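PDB 6ZXU: oxidoreductase, NAD-binding/iron-sulfur cluster-binding protein from Nitratireductor pacificus pht-3B, which probably catalyses reductive dehalogenation of organohalides, using a bound cobalamin together with two 4Fe-4S clusters. Local coordinates for residues A[181-190]-A[341-350]; A[199-210]-A[232-240]. All coordinates share one frame; numbering follows the deposited sequence.

The two interactions lie on the same side of the chain's centre, their own centres about 18 Å apart. In interaction 1 the end of helix 168-190 packs on helix 342-354. The same helix lies against one face of the antiparallel sheet of strands 121-126, 142-149, 232-239 and 194-198; on the other face, in interaction 2, residues 199-210 lie against strand 232-239. Leu183, Ser184 and Val187 touch Val237 and Thr239 of that strand, joining both contacts into one layered body. Along the chain 181-190 comes first, then 199-210 and 232-240, and 341-350 last, so interaction 1 ties this N-terminal unit to helix 342-354, whose Met347 side chain lies about 13 Å from the cobalamin.

Interaction 1 of 2, residues A[181-190]-A[341-350]; sequences AILSGYVRWM and HPLALGMQPL
A chi1 of -69° places CG1 of Ile182 opposite its carbonyl carbon and CG2 opposite its backbone N, and the two branches spread over helix 342-350 as a knob in a hole lined by Leu343, Gly346, Met347 and Leu350. CG2 meets Met347 CG at 3.7 Å, while CG1 leans on Leu350 CD2. This is close helix-helix packing through glycines: the axes pass 7.5 Å apart at 129°, and the CA atoms of Gly185 and Gly346 are separated by 4.5 Å. A CB on Gly346 would run into Ile182 O. Tyr186, its CG anti to the backbone N (chi1 165°), receives Pro342 CB at its ring edge, CD1 to CB 3.7 Å; its hydroxyl is hydrogen-bonded to Asn109 OD1. His341 is the N-cap of the second helix, its ND1 accepting from Leu343 N at 3.0 Å and its NE2 hydrogen-bonded to Phe642 O. On the partly exposed side, Leu345 lies across the indole of Trp189, its CB almost directly over the five-membered ring, 3.7 Å from the centroid, in a CH-pi contact. Two waters bridge the helices; one accepts from Trp189 NE1 at 3.0 Å and donates to Leu345 O. A serine in place of Trp189 would probably leave Leu345 without the ring face it lies on, open a gap there and take away the N-H that binds this water. The other donates to Ala181 O and Gly346 O.

Interaction 2 of 2, residues A[199-210]-A[232-240]; sequences SGDAQVDLARLA and FRLGVVTTG
Leu206 and Val236 lie alongside, running opposite ways, with CD2 of the leucine and CG2 of the valine pressed to a close 3.5 Å. Val236 serves two neighbours: its chi1 of 173° sends CG2 to Leu206 and CG1 to Leu209, whose side chain crosses that of Val236 at about a right angle and brings CD1 to 4.1 Å from Val236 CG1. Two residues earlier in the strand, Leu234 pushes CD1 against Ala210 CB at 3.7 Å, and the same methyl touches Leu206 O. At the other end, Val204 CG1 meets Thr238 CG2 at 4.1 Å; the hydroxyl of Thr238 is held by His140 and His197. A water joins the backbones, accepting from Ser199 N at 2.8 Å and donating to Leu234 O. Behind this apolar layer, Asp205 N-caps the helix: its OD1 accepts from Arg208 N at 3.1 Å, from above the carboxylate plane. Arg233, beside Ser199, forms salt bridges with Asp173 and Glu63, and its NH1 also bonds to Pro62 O. Helix 206-210 crosses strand 232-239 at 85°, and Leu209 touches Val145 of strand 142-149. Strand 232-239 runs between 142-149 and edge strand 194-198 of the antiparallel sheet, with helix 168-190 on the opposite face.

Interaction 1 of 2, residues A[181-190]-A[341-350]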
ATOM      1  N   ALA A 181      -9.632 -12.304  -7.239  1.00 16.15           N
ATOM      2  CA  ALA A 181      -9.750 -13.092  -6.014  1.00 17.64           C
ATOM      3  C   ALA A 181     -10.231 -12.253  -4.867  1.00 16.26           C
ATOM      4  O   ALA A 181     -11.127 -12.683  -4.135  1.00 16.26           O
ATOM      5  CB  ALA A 181      -8.412 -13.721  -5.641  1.00 19.42           C
ATOM      6  N   ILE A 182      -9.763 -11.003  -4.778  1.00 16.20           N
ATOM      7  CA  ILE A 182     -10.144 -10.149  -3.666  1.00 15.98           C
ATOM      8  C   ILE A 182     -11.600  -9.714  -3.847  1.00 17.95           C
ATOM      9  O   ILE A 182     -12.374  -9.743  -2.912  1.00 16.42           O
ATOM     10  CB  ILE A 182      -9.192  -8.947  -3.548  1.00 17.48           C
ATOM     11  CG1 ILE A 182      -7.828  -9.403  -3.106  1.00 18.48           C
ATOM     12  CG2 ILE A 182      -9.773  -7.987  -2.539  1.00 17.37           C
ATOM     13  CD1 ILE A 182      -6.765  -8.326  -3.288  1.00 20.84           C
ATOM     14  N   LEU A 183     -11.949  -9.307  -5.067  1.00 16.29           N
ATOM     15  CA  LEU A 183     -13.243  -8.795  -5.322  1.00 18.33           C
ATOM     16  C   LEU A 183     -14.332  -9.858  -5.258  1.00 18.22           C
ATOM     17  O   LEU A 183     -15.393  -9.605  -4.725  1.00 20.41           O
ATOM     18  CB  LEU A 183     -13.309  -8.047  -6.627  1.00 19.12           C
ATOM     19  CG  LEU A 183     -12.561  -6.676  -6.715  1.00 20.68           C
ATOM     20  CD1 LEU A 183     -12.688  -6.131  -8.100  1.00 22.26           C
ATOM     21  CD2 LEU A 183     -13.114  -5.716  -5.678  1.00 20.67           C
ATOM     22  N   SER A 184     -14.060 -11.028  -5.805  1.00 20.36           N
ATOM     23  CA  SER A 184     -14.976 -12.158  -5.666  1.00 19.49           C
ATOM     24  C   SER A 184     -15.157 -12.551  -4.244  1.00 21.90           C
ATOM     25  O   SER A 184     -16.293 -12.769  -3.780  1.00 21.62           O
ATOM     26  CB  SER A 184     -14.528 -13.321  -6.528  1.00 21.45           C
ATOM     27  OG  SER A 184     -13.342 -13.924  -6.091  1.00 22.45           O
ATOM     28  N   GLY A 185     -14.063 -12.555  -3.464  1.00 19.21           N
ATOM     29  CA  GLY A 185     -14.209 -12.840  -2.055  1.00 17.59           C
ATOM     30  C   GLY A 185     -14.964 -11.833  -1.284  1.00 18.91           C
ATOM     31  O   GLY A 185     -15.690 -12.167  -0.360  1.00 19.58           O
ATOM     32  N   TYR A 186     -14.808 -10.565  -1.648  1.00 19.44           N
ATOM     33  CA  TYR A 186     -15.598  -9.466  -1.047  1.00 18.49           C
ATOM     34  C   TYR A 186     -17.103  -9.659  -1.271  1.00 19.61           C
ATOM     35  O   TYR A 186     -17.899  -9.524  -0.329  1.00 18.57           O
ATOM     36  CB  TYR A 186     -15.185  -8.111  -1.698  1.00 20.11           C
ATOM     37  CG  TYR A 186     -16.081  -6.956  -1.489  1.00 18.21           C
ATOM     38  CD1 TYR A 186     -16.409  -6.537  -0.217  1.00 17.67           C
ATOM     39  CD2 TYR A 186     -16.572  -6.228  -2.557  1.00 19.85           C
ATOM     40  CE1 TYR A 186     -17.214  -5.438  -0.005  1.00 20.39           C
ATOM     41  CE2 TYR A 186     -17.373  -5.077  -2.377  1.00 19.05           C
ATOM     42  CZ  TYR A 186     -17.687  -4.672  -1.117  1.00 20.33           C
ATOM     43  OH  TYR A 186     -18.506  -3.581  -0.926  1.00 20.23           O
ATOM     44  N   VAL A 187     -17.500 -10.003  -2.514  1.00 18.99           N
ATOM     45  CA  VAL A 187     -18.955 -10.215  -2.810  1.00 19.44           C
ATOM     46  C   VAL A 187     -19.462 -11.489  -2.066  1.00 19.98           C
ATOM     47  O   VAL A 187     -20.554 -11.482  -1.513  1.00 20.69           O
ATOM     48  CB  VAL A 187     -19.181 -10.314  -4.321  1.00 21.52           C
ATOM     49  CG1 VAL A 187     -20.600 -10.716  -4.678  1.00 22.05           C
ATOM     50  CG2 VAL A 187     -18.851  -8.990  -4.999  1.00 21.17           C
ATOM     51  N   ARG A 188     -18.642 -12.528  -2.012  1.00 18.90           N
ATOM     52  CA  ARG A 188     -18.962 -13.757  -1.249  1.00 21.32           C
ATOM     53  C   ARG A 188     -19.168 -13.487   0.232  1.00 21.46           C
ATOM     54  O   ARG A 188     -20.077 -14.017   0.855  1.00 23.29           O
ATOM     55  CB  ARG A 188     -17.927 -14.819  -1.466  1.00 20.31           C
ATOM     56  CG  ARG A 188     -17.982 -15.467  -2.831  1.00 22.05           C
ATOM     57  CD  ARG A 188     -17.124 -16.709  -2.901  1.00 22.55           C
ATOM     58  NE  ARG A 188     -15.674 -16.452  -2.642  1.00 25.06           N
ATOM     59  CZ  ARG A 188     -14.756 -16.213  -3.548  1.00 20.40           C
ATOM     60  NH1 ARG A 188     -15.044 -16.069  -4.869  1.00 22.51           N
ATOM     61  NH2 ARG A 188     -13.500 -16.018  -3.163  1.00 24.84           N
ATOM     62  N   TRP A 189     -18.390 -12.582   0.805  1.00 22.38           N
ATOM     63  CA  TRP A 189     -18.590 -12.196   2.200  1.00 21.95           C
ATOM     64  C   TRP A 189     -19.799 -11.337   2.470  1.00 21.53           C
ATOM     65  O   TRP A 189     -20.296 -11.266   3.603  1.00 25.13           O
ATOM     66  CB  TRP A 189     -17.342 -11.498   2.738  1.00 25.19           C
ATOM     67  CG  TRP A 189     -16.318 -12.452   3.266  1.00 23.94           C
ATOM     68  CD1 TRP A 189     -15.164 -12.911   2.646  1.00 22.54           C
ATOM     69  CD2 TRP A 189     -16.392 -13.116   4.521  1.00 26.06           C
ATOM     70  NE1 TRP A 189     -14.507 -13.789   3.477  1.00 25.02           N
ATOM     71  CE2 TRP A 189     -15.222 -13.931   4.639  1.00 25.01           C
ATOM     72  CE3 TRP A 189     -17.330 -13.089   5.587  1.00 26.59           C
ATOM     73  CZ2 TRP A 189     -14.977 -14.743   5.760  1.00 27.16           C
ATOM     74  CZ3 TRP A 189     -17.073 -13.910   6.739  1.00 28.37           C
ATOM     75  CH2 TRP A 189     -15.903 -14.713   6.798  1.00 25.46           C
ATOM     76  N   MET A 190     -20.298 -10.645   1.443  1.00 24.80           N
ATOM     77  CA  MET A 190     -21.545  -9.889   1.517  1.00 24.17           C
ATOM     78  C   MET A 190     -22.783 -10.811   1.345  1.00 26.44           C
ATOM     79  O   MET A 190     -23.906 -10.390   1.613  1.00 21.26           O
ATOM     80  CB  MET A 190     -21.551  -8.813   0.435  1.00 24.81           C
ATOM     81  CG  MET A 190     -20.760  -7.589   0.847  1.00 25.37           C
ATOM     82  SD  MET A 190     -21.077  -6.158  -0.253  1.00 24.98           S
ATOM     83  CE  MET A 190     -20.664  -6.792  -1.891  1.00 21.69           C
ATOM     84  N   HIS A 341     -14.308  -5.621   8.065  1.00 23.57           N
ATOM     85  CA  HIS A 341     -14.999  -5.237   6.845  1.00 21.59           C
ATOM     86  C   HIS A 341     -14.832  -6.311   5.788  1.00 21.65           C
ATOM     87  O   HIS A 341     -13.768  -6.917   5.688  1.00 21.39           O
ATOM     88  CB  HIS A 341     -14.453  -3.902   6.354  1.00 21.24           C
ATOM     89  CG  HIS A 341     -15.244  -3.311   5.238  1.00 19.58           C
ATOM     90  ND1 HIS A 341     -15.154  -3.768   3.942  1.00 21.15           N
ATOM     91  CD2 HIS A 341     -16.121  -2.294   5.219  1.00 20.31           C
ATOM     92  CE1 HIS A 341     -15.933  -3.038   3.160  1.00 21.45           C
ATOM     93  NE2 HIS A 341     -16.551  -2.154   3.924  1.00 20.95           N
ATOM     94  N   PRO A 342     -15.890  -6.609   5.002  1.00 23.09           N
ATOM     95  CA  PRO A 342     -15.803  -7.700   3.976  1.00 19.41           C
ATOM     96  C   PRO A 342     -14.709  -7.575   2.930  1.00 18.82           C
ATOM     97  O   PRO A 342     -14.234  -8.591   2.415  1.00 19.53           O
ATOM     98  CB  PRO A 342     -17.159  -7.603   3.266  1.00 19.91           C
ATOM     99  CG  PRO A 342     -18.086  -7.139   4.319  1.00 22.45           C
ATOM    100  CD  PRO A 342     -17.298  -6.156   5.154  1.00 24.16           C
ATOM    101  N   LEU A 343     -14.317  -6.361   2.583  1.00 18.96           N
ATOM    102  CA  LEU A 343     -13.237  -6.164   1.646  1.00 19.91           C
ATOM    103  C   LEU A 343     -11.901  -6.635   2.177  1.00 18.64           C
ATOM    104  O   LEU A 343     -11.153  -7.334   1.481  1.00 19.99           O
ATOM    105  CB  LEU A 343     -13.161  -4.682   1.215  1.00 20.32           C
ATOM    106  CG  LEU A 343     -12.135  -4.362   0.139  1.00 19.96           C
ATOM    107  CD1 LEU A 343     -12.359  -5.115  -1.172  1.00 21.15           C
ATOM    108  CD2 LEU A 343     -12.102  -2.863  -0.156  1.00 21.98           C
ATOM    109  N   ALA A 344     -11.590  -6.258   3.415  1.00 17.56           N
ATOM    110  CA  ALA A 344     -10.402  -6.784   4.076  1.00 19.38           C
ATOM    111  C   ALA A 344     -10.431  -8.337   4.203  1.00 19.98           C
ATOM    112  O   ALA A 344      -9.446  -9.013   3.946  1.00 19.99           O
ATOM    113  CB  ALA A 344     -10.291  -6.165   5.456  1.00 21.68           C
ATOM    114  N   LEU A 345     -11.570  -8.885   4.564  1.00 18.91           N
ATOM    115  CA  LEU A 345     -11.740 -10.348   4.561  1.00 21.09           C
ATOM    116  C   LEU A 345     -11.477 -10.968   3.187  1.00 20.58           C
ATOM    117  O   LEU A 345     -10.953 -12.081   3.101  1.00 23.14           O
ATOM    118  CB  LEU A 345     -13.141 -10.763   5.067  1.00 21.75           C
ATOM    119  CG  LEU A 345     -13.298 -10.575   6.579  1.00 24.29           C
ATOM    120  CD1 LEU A 345     -14.727 -10.586   7.016  1.00 23.20           C
ATOM    121  CD2 LEU A 345     -12.567 -11.712   7.305  1.00 27.15           C
ATOM    122  N   GLY A 346     -11.765 -10.265   2.108  1.00 20.18           N
ATOM    123  CA  GLY A 346     -11.411 -10.767   0.740  1.00 18.24           C
ATOM    124  C   GLY A 346      -9.942 -10.838   0.541  1.00 17.68           C
ATOM    125  O   GLY A 346      -9.453 -11.619  -0.278  1.00 19.01           O
ATOM    126  N   MET A 347      -9.178  -9.969   1.222  1.00 18.98           N
ATOM    127  CA  MET A 347      -7.698  -9.977   1.073  1.00 20.99           C
ATOM    128  C   MET A 347      -7.011 -11.012   1.953  1.00 19.41           C
ATOM    129  O   MET A 347      -5.929 -11.466   1.609  1.00 20.53           O
ATOM    130  CB  MET A 347      -7.141  -8.602   1.405  1.00 20.93           C
ATOM    131  CG  MET A 347      -7.640  -7.543   0.448  1.00 25.23           C
ATOM    132  SD  MET A 347      -6.987  -5.921   0.936  1.00 26.91           S
ATOM    133  CE  MET A 347      -8.344  -4.810   0.969  1.00 23.31           C
ATOM    134  N   GLN A 348      -7.616 -11.350   3.087  1.00 21.38           N
ATOM    135  CA  GLN A 348      -6.976 -12.183   4.081  1.00 22.96           C
ATOM    136  C   GLN A 348      -6.342 -13.494   3.565  1.00 21.74           C
ATOM    137  O   GLN A 348      -5.201 -13.791   3.897  1.00 21.70           O
ATOM    138  CB  GLN A 348      -7.934 -12.417   5.212  1.00 26.66           C
ATOM    139  CG  GLN A 348      -7.225 -13.181   6.337  1.00 30.03           C
ATOM    140  CD  GLN A 348      -7.979 -13.114   7.656  1.00 32.80           C
ATOM    141  OE1 GLN A 348      -9.192 -13.406   7.739  1.00 31.84           O
ATOM    142  NE2 GLN A 348      -7.255 -12.748   8.719  1.00 39.09           N
ATOM    143  N   PRO A 349      -7.070 -14.276   2.761  1.00 21.96           N
ATOM    144  CA  PRO A 349      -6.474 -15.542   2.276  1.00 24.39           C
ATOM    145  C   PRO A 349      -5.199 -15.332   1.447  1.00 24.22           C
ATOM    146  O   PRO A 349      -4.257 -16.115   1.560  1.00 21.06           O
ATOM    147  CB  PRO A 349      -7.578 -16.140   1.367  1.00 27.30           C
ATOM    148  CG  PRO A 349      -8.849 -15.500   1.849  1.00 26.16           C
ATOM    149  CD  PRO A 349      -8.479 -14.143   2.350  1.00 26.02           C
ATOM    150  N   LEU A 350      -5.160 -14.266   0.646  1.00 20.54           N
ATOM    151  CA  LEU A 350      -3.977 -13.992  -0.154  1.00 21.24           C
ATOM    152  C   LEU A 350      -2.802 -13.622   0.759  1.00 21.85           C
ATOM    153  O   LEU A 350      -1.710 -14.164   0.640  1.00 24.82           O
ATOM    154  CB  LEU A 350      -4.213 -12.871  -1.151  1.00 22.29           C
ATOM    155  CG  LEU A 350      -5.074 -13.150  -2.389  1.00 23.61           C
ATOM    156  CD1 LEU A 350      -6.508 -13.370  -1.981  1.00 25.72           C
ATOM    157  CD2 LEU A 350      -4.993 -11.991  -3.433  1.00 26.81           C
TER
HETATM  158  O   HOH W   1     -10.492 -13.774  -1.562  1.00 24.46           O
HETATM  159  O   HOH W   2     -11.639 -14.239   4.220  1.00 36.32           O

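Interaction 2 of 2, residues A[199-210]-A[232-240]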
ATOM      1  N   SER A 199      -7.016 -15.036 -17.273  1.00 22.71           N
ATOM      2  CA  SER A 199      -6.519 -15.919 -18.340  1.00 28.31           C
ATOM      3  C   SER A 199      -6.118 -17.345 -17.858  1.00 30.93           C
ATOM      4  O   SER A 199      -6.369 -18.313 -18.510  1.00 32.20           O
ATOM      5  CB  SER A 199      -5.346 -15.262 -18.990  1.00 31.07           C
ATOM      6  OG  SER A 199      -4.851 -16.155 -19.947  1.00 43.08           O
ATOM      7  N   GLY A 200      -5.424 -17.412 -16.723  1.00 29.14           N
ATOM      8  CA  GLY A 200      -4.997 -18.631 -16.122  1.00 29.97           C
ATOM      9  C   GLY A 200      -6.076 -19.564 -15.589  1.00 32.79           C
ATOM     10  O   GLY A 200      -5.805 -20.757 -15.447  1.00 40.01           O
ATOM     11  N   ASP A 201      -7.302 -19.068 -15.376  1.00 30.89           N
ATOM     12  CA  ASP A 201      -8.413 -19.861 -14.912  1.00 30.51           C
ATOM     13  C   ASP A 201      -9.675 -19.072 -15.148  1.00 29.76           C
ATOM     14  O   ASP A 201     -10.055 -18.211 -14.333  1.00 27.68           O
ATOM     15  CB  ASP A 201      -8.262 -20.175 -13.411  1.00 35.07           C
ATOM     16  CG  ASP A 201      -9.322 -21.187 -12.875  1.00 42.76           C
ATOM     17  OD1 ASP A 201     -10.526 -20.980 -13.070  1.00 48.48           O
ATOM     18  OD2 ASP A 201      -8.941 -22.210 -12.237  1.00 45.62           O
ATOM     19  N   ALA A 202     -10.350 -19.407 -16.232  1.00 31.81           N
ATOM     20  CA  ALA A 202     -11.580 -18.678 -16.631  1.00 34.83           C
ATOM     21  C   ALA A 202     -12.655 -19.690 -17.058  1.00 31.39           C
ATOM     22  O   ALA A 202     -12.368 -20.600 -17.791  1.00 35.25           O
ATOM     23  CB  ALA A 202     -11.266 -17.708 -17.777  1.00 28.40           C
ATOM     24  N   GLN A 203     -13.874 -19.460 -16.622  1.00 30.27           N
ATOM     25  CA  GLN A 203     -15.091 -20.182 -17.097  1.00 31.48           C
ATOM     26  C   GLN A 203     -15.927 -19.393 -18.109  1.00 35.89           C
ATOM     27  O   GLN A 203     -17.019 -19.796 -18.403  1.00 36.40           O
ATOM     28  CB  GLN A 203     -15.984 -20.531 -15.905  1.00 31.38           C
ATOM     29  CG  GLN A 203     -15.276 -21.347 -14.833  1.00 34.84           C
ATOM     30  CD  GLN A 203     -16.127 -21.479 -13.606  1.00 39.67           C
ATOM     31  OE1 GLN A 203     -16.981 -20.608 -13.285  1.00 37.02           O
ATOM     32  NE2 GLN A 203     -15.931 -22.572 -12.902  1.00 40.84           N
ATOM     33  N   VAL A 204     -15.449 -18.225 -18.544  1.00 33.10           N
ATOM     34  CA  VAL A 204     -16.198 -17.330 -19.421  1.00 31.33           C
ATOM     35  C   VAL A 204     -15.260 -16.767 -20.439  1.00 30.84           C
ATOM     36  O   VAL A 204     -14.013 -16.905 -20.309  1.00 35.52           O
ATOM     37  CB  VAL A 204     -16.851 -16.176 -18.657  1.00 31.46           C
ATOM     38  CG1 VAL A 204     -17.881 -16.679 -17.692  1.00 33.93           C
ATOM     39  CG2 VAL A 204     -15.791 -15.337 -17.925  1.00 33.19           C
ATOM     40  N   ASP A 205     -15.819 -16.118 -21.457  1.00 33.45           N
ATOM     41  CA  ASP A 205     -15.014 -15.563 -22.564  1.00 33.55           C
ATOM     42  C   ASP A 205     -14.637 -14.125 -22.194  1.00 33.09           C
ATOM     43  O   ASP A 205     -15.430 -13.207 -22.363  1.00 29.16           O
ATOM     44  CB  ASP A 205     -15.792 -15.574 -23.891  1.00 37.40           C
ATOM     45  CG  ASP A 205     -14.925 -15.255 -25.093  1.00 44.49           C
ATOM     46  OD1 ASP A 205     -13.995 -14.406 -25.064  1.00 44.43           O
ATOM     47  OD2 ASP A 205     -15.206 -15.840 -26.149  1.00 59.51           O
ATOM     48  N   LEU A 206     -13.406 -13.957 -21.732  1.00 28.01           N
ATOM     49  CA  LEU A 206     -12.967 -12.694 -21.194  1.00 25.17           C
ATOM     50  C   LEU A 206     -12.992 -11.614 -22.253  1.00 21.74           C
ATOM     51  O   LEU A 206     -13.452 -10.535 -21.989  1.00 23.61           O
ATOM     52  CB  LEU A 206     -11.527 -12.812 -20.610  1.00 25.42           C
ATOM     53  CG  LEU A 206     -11.238 -13.847 -19.526  1.00 25.85           C
ATOM     54  CD1 LEU A 206      -9.735 -14.021 -19.295  1.00 29.00           C
ATOM     55  CD2 LEU A 206     -11.945 -13.450 -18.244  1.00 26.14           C
ATOM     56  N   ALA A 207     -12.447 -11.866 -23.438  1.00 23.23           N
ATOM     57  CA  ALA A 207     -12.393 -10.869 -24.487  1.00 23.61           C
ATOM     58  C   ALA A 207     -13.777 -10.419 -24.909  1.00 28.09           C
ATOM     59  O   ALA A 207     -14.046  -9.199 -25.047  1.00 29.20           O
ATOM     60  CB  ALA A 207     -11.593 -11.365 -25.654  1.00 27.74           C
ATOM     61  N   ARG A 208     -14.721 -11.362 -24.991  1.00 26.67           N
ATOM     62  CA  ARG A 208     -16.071 -11.005 -25.343  1.00 29.12           C
ATOM     63  C   ARG A 208     -16.718 -10.075 -24.291  1.00 25.65           C
ATOM     64  O   ARG A 208     -17.436  -9.123 -24.620  1.00 26.17           O
ATOM     65  CB  ARG A 208     -16.924 -12.306 -25.514  1.00 31.22           C
ATOM     66  CG  ARG A 208     -18.427 -11.987 -25.380  1.00 44.70           C
ATOM     67  CD  ARG A 208     -19.331 -13.182 -25.670  1.00 50.71           C
ATOM     68  NE  ARG A 208     -18.950 -13.650 -26.988  1.00 58.03           N
ATOM     69  CZ  ARG A 208     -19.016 -14.902 -27.377  1.00 62.89           C
ATOM     70  NH1 ARG A 208     -19.481 -15.823 -26.536  1.00 63.76           N
ATOM     71  NH2 ARG A 208     -18.631 -15.211 -28.611  1.00 69.58           N
ATOM     72  N   LEU A 209     -16.534 -10.406 -23.036  1.00 23.13           N
ATOM     73  CA  LEU A 209     -17.112  -9.627 -21.978  1.00 23.67           C
ATOM     74  C   LEU A 209     -16.429  -8.217 -21.914  1.00 24.60           C
ATOM     75  O   LEU A 209     -17.077  -7.242 -21.496  1.00 24.87           O
ATOM     76  CB  LEU A 209     -16.974 -10.305 -20.606  1.00 25.86           C
ATOM     77  CG  LEU A 209     -17.758 -11.644 -20.432  1.00 26.62           C
ATOM     78  CD1 LEU A 209     -17.458 -12.267 -19.103  1.00 29.29           C
ATOM     79  CD2 LEU A 209     -19.257 -11.427 -20.587  1.00 29.45           C
ATOM     80  N   ALA A 210     -15.149  -8.141 -22.229  1.00 21.68           N
ATOM     81  CA  ALA A 210     -14.490  -6.823 -22.242  1.00 25.25           C
ATOM     82  C   ALA A 210     -15.110  -5.882 -23.264  1.00 24.90           C
ATOM     83  O   ALA A 210     -15.191  -4.654 -23.040  1.00 23.09           O
ATOM     84  CB  ALA A 210     -13.004  -6.969 -22.515  1.00 23.28           C
ATOM     85  N   PHE A 232      -2.636  -4.589 -22.058  1.00 18.95           N
ATOM     86  CA  PHE A 232      -3.357  -4.825 -20.851  1.00 20.05           C
ATOM     87  C   PHE A 232      -3.760  -6.335 -20.803  1.00 19.14           C
ATOM     88  O   PHE A 232      -3.667  -7.034 -21.803  1.00 22.59           O
ATOM     89  CB  PHE A 232      -4.614  -3.948 -20.762  1.00 22.17           C
ATOM     90  CG  PHE A 232      -5.608  -4.228 -21.845  1.00 23.11           C
ATOM     91  CD1 PHE A 232      -5.497  -3.606 -23.066  1.00 22.84           C
ATOM     92  CD2 PHE A 232      -6.594  -5.164 -21.670  1.00 24.57           C
ATOM     93  CE1 PHE A 232      -6.396  -3.886 -24.090  1.00 25.10           C
ATOM     94  CE2 PHE A 232      -7.522  -5.430 -22.692  1.00 24.10           C
ATOM     95  CZ  PHE A 232      -7.418  -4.799 -23.880  1.00 24.27           C
ATOM     96  N   ARG A 233      -4.208  -6.768 -19.623  1.00 18.25           N
ATOM     97  CA  ARG A 233      -4.823  -8.039 -19.407  1.00 21.05           C
ATOM     98  C   ARG A 233      -6.081  -7.854 -18.628  1.00 19.95           C
ATOM     99  O   ARG A 233      -6.280  -6.793 -18.018  1.00 18.73           O
ATOM    100  CB  ARG A 233      -3.872  -9.044 -18.712  1.00 19.85           C
ATOM    101  CG  ARG A 233      -2.554  -9.190 -19.407  1.00 21.43           C
ATOM    102  CD  ARG A 233      -2.612  -9.941 -20.752  1.00 22.26           C
ATOM    103  NE  ARG A 233      -2.872 -11.351 -20.505  1.00 25.33           N
ATOM    104  CZ  ARG A 233      -2.860 -12.312 -21.424  1.00 25.22           C
ATOM    105  NH1 ARG A 233      -2.575 -12.088 -22.682  1.00 22.07           N
ATOM    106  NH2 ARG A 233      -3.072 -13.548 -21.020  1.00 29.72           N
ATOM    107  N   LEU A 234      -6.959  -8.886 -18.669  1.00 20.76           N
ATOM    108  CA  LEU A 234      -8.310  -8.831 -18.089  1.00 21.33           C
ATOM    109  C   LEU A 234      -8.556  -9.743 -16.912  1.00 20.82           C
ATOM    110  O   LEU A 234      -7.985 -10.810 -16.831  1.00 21.23           O
ATOM    111  CB  LEU A 234      -9.349  -9.221 -19.132  1.00 21.57           C
ATOM    112  CG  LEU A 234      -9.376  -8.347 -20.376  1.00 22.95           C
ATOM    113  CD1 LEU A 234     -10.163  -9.074 -21.489  1.00 23.57           C
ATOM    114  CD2 LEU A 234     -10.020  -7.007 -20.034  1.00 22.89           C
ATOM    115  N   GLY A 235      -9.390  -9.275 -15.985  1.00 21.62           N
ATOM    116  CA  GLY A 235      -9.966 -10.090 -14.954  1.00 20.40           C
ATOM    117  C   GLY A 235     -11.477  -9.838 -14.976  1.00 21.95           C
ATOM    118  O   GLY A 235     -11.936  -8.790 -15.407  1.00 20.80           O
ATOM    119  N   VAL A 236     -12.239 -10.811 -14.496  1.00 20.87           N
ATOM    120  CA  VAL A 236     -13.718 -10.777 -14.434  1.00 20.30           C
ATOM    121  C   VAL A 236     -14.164 -11.375 -13.116  1.00 20.34           C
ATOM    122  O   VAL A 236     -13.579 -12.330 -12.595  1.00 18.86           O
ATOM    123  CB  VAL A 236     -14.351 -11.556 -15.594  1.00 21.35           C
ATOM    124  CG1 VAL A 236     -15.846 -11.630 -15.401  1.00 20.42           C
ATOM    125  CG2 VAL A 236     -13.982 -10.927 -16.933  1.00 23.99           C
ATOM    126  N   VAL A 237     -15.158 -10.762 -12.528  1.00 19.44           N
ATOM    127  CA  VAL A 237     -15.899 -11.395 -11.458  1.00 22.02           C
ATOM    128  C   VAL A 237     -17.354 -11.590 -11.955  1.00 23.48           C
ATOM    129  O   VAL A 237     -18.054 -10.620 -12.277  1.00 23.31           O
ATOM    130  CB  VAL A 237     -15.902 -10.539 -10.192  1.00 20.96           C
ATOM    131  CG1 VAL A 237     -16.741 -11.180  -9.119  1.00 20.50           C
ATOM    132  CG2 VAL A 237     -14.455 -10.319  -9.687  1.00 25.40           C
ATOM    133  N   THR A 238     -17.824 -12.851 -12.001  1.00 23.37           N
ATOM    134  CA  THR A 238     -19.187 -13.145 -12.360  1.00 21.29           C
ATOM    135  C   THR A 238     -19.946 -13.373 -11.070  1.00 23.37           C
ATOM    136  O   THR A 238     -19.414 -13.927 -10.089  1.00 24.37           O
ATOM    137  CB  THR A 238     -19.330 -14.382 -13.261  1.00 24.75           C
ATOM    138  OG1 THR A 238     -18.755 -15.525 -12.590  1.00 22.89           O
ATOM    139  CG2 THR A 238     -18.649 -14.151 -14.578  1.00 24.11           C
ATOM    140  N   THR A 239     -21.191 -12.965 -11.041  1.00 23.44           N
ATOM    141  CA  THR A 239     -21.993 -13.087  -9.836  1.00 23.29           C
ATOM    142  C   THR A 239     -23.493 -12.954 -10.161  1.00 24.47           C
ATOM    143  O   THR A 239     -23.872 -12.499 -11.246  1.00 22.88           O
ATOM    144  CB  THR A 239     -21.564 -12.002  -8.803  1.00 23.74           C
ATOM    145  OG1 THR A 239     -22.310 -12.129  -7.590  1.00 25.21           O
ATOM    146  CG2 THR A 239     -21.797 -10.600  -9.329  1.00 26.20           C
ATOM    147  N   GLY A 240     -24.319 -13.368  -9.213  1.00 25.59           N
ATOM    148  CA  GLY A 240     -25.752 -13.133  -9.232  1.00 29.57           C
ATOM    149  C   GLY A 240     -26.131 -11.904  -8.424  1.00 31.82           C
ATOM    150  O   GLY A 240     -27.295 -11.505  -8.423  1.00 32.33           O
TER
HETATM  151  O   HOH W   3      -6.210 -12.416 -17.959  1.00 28.34           O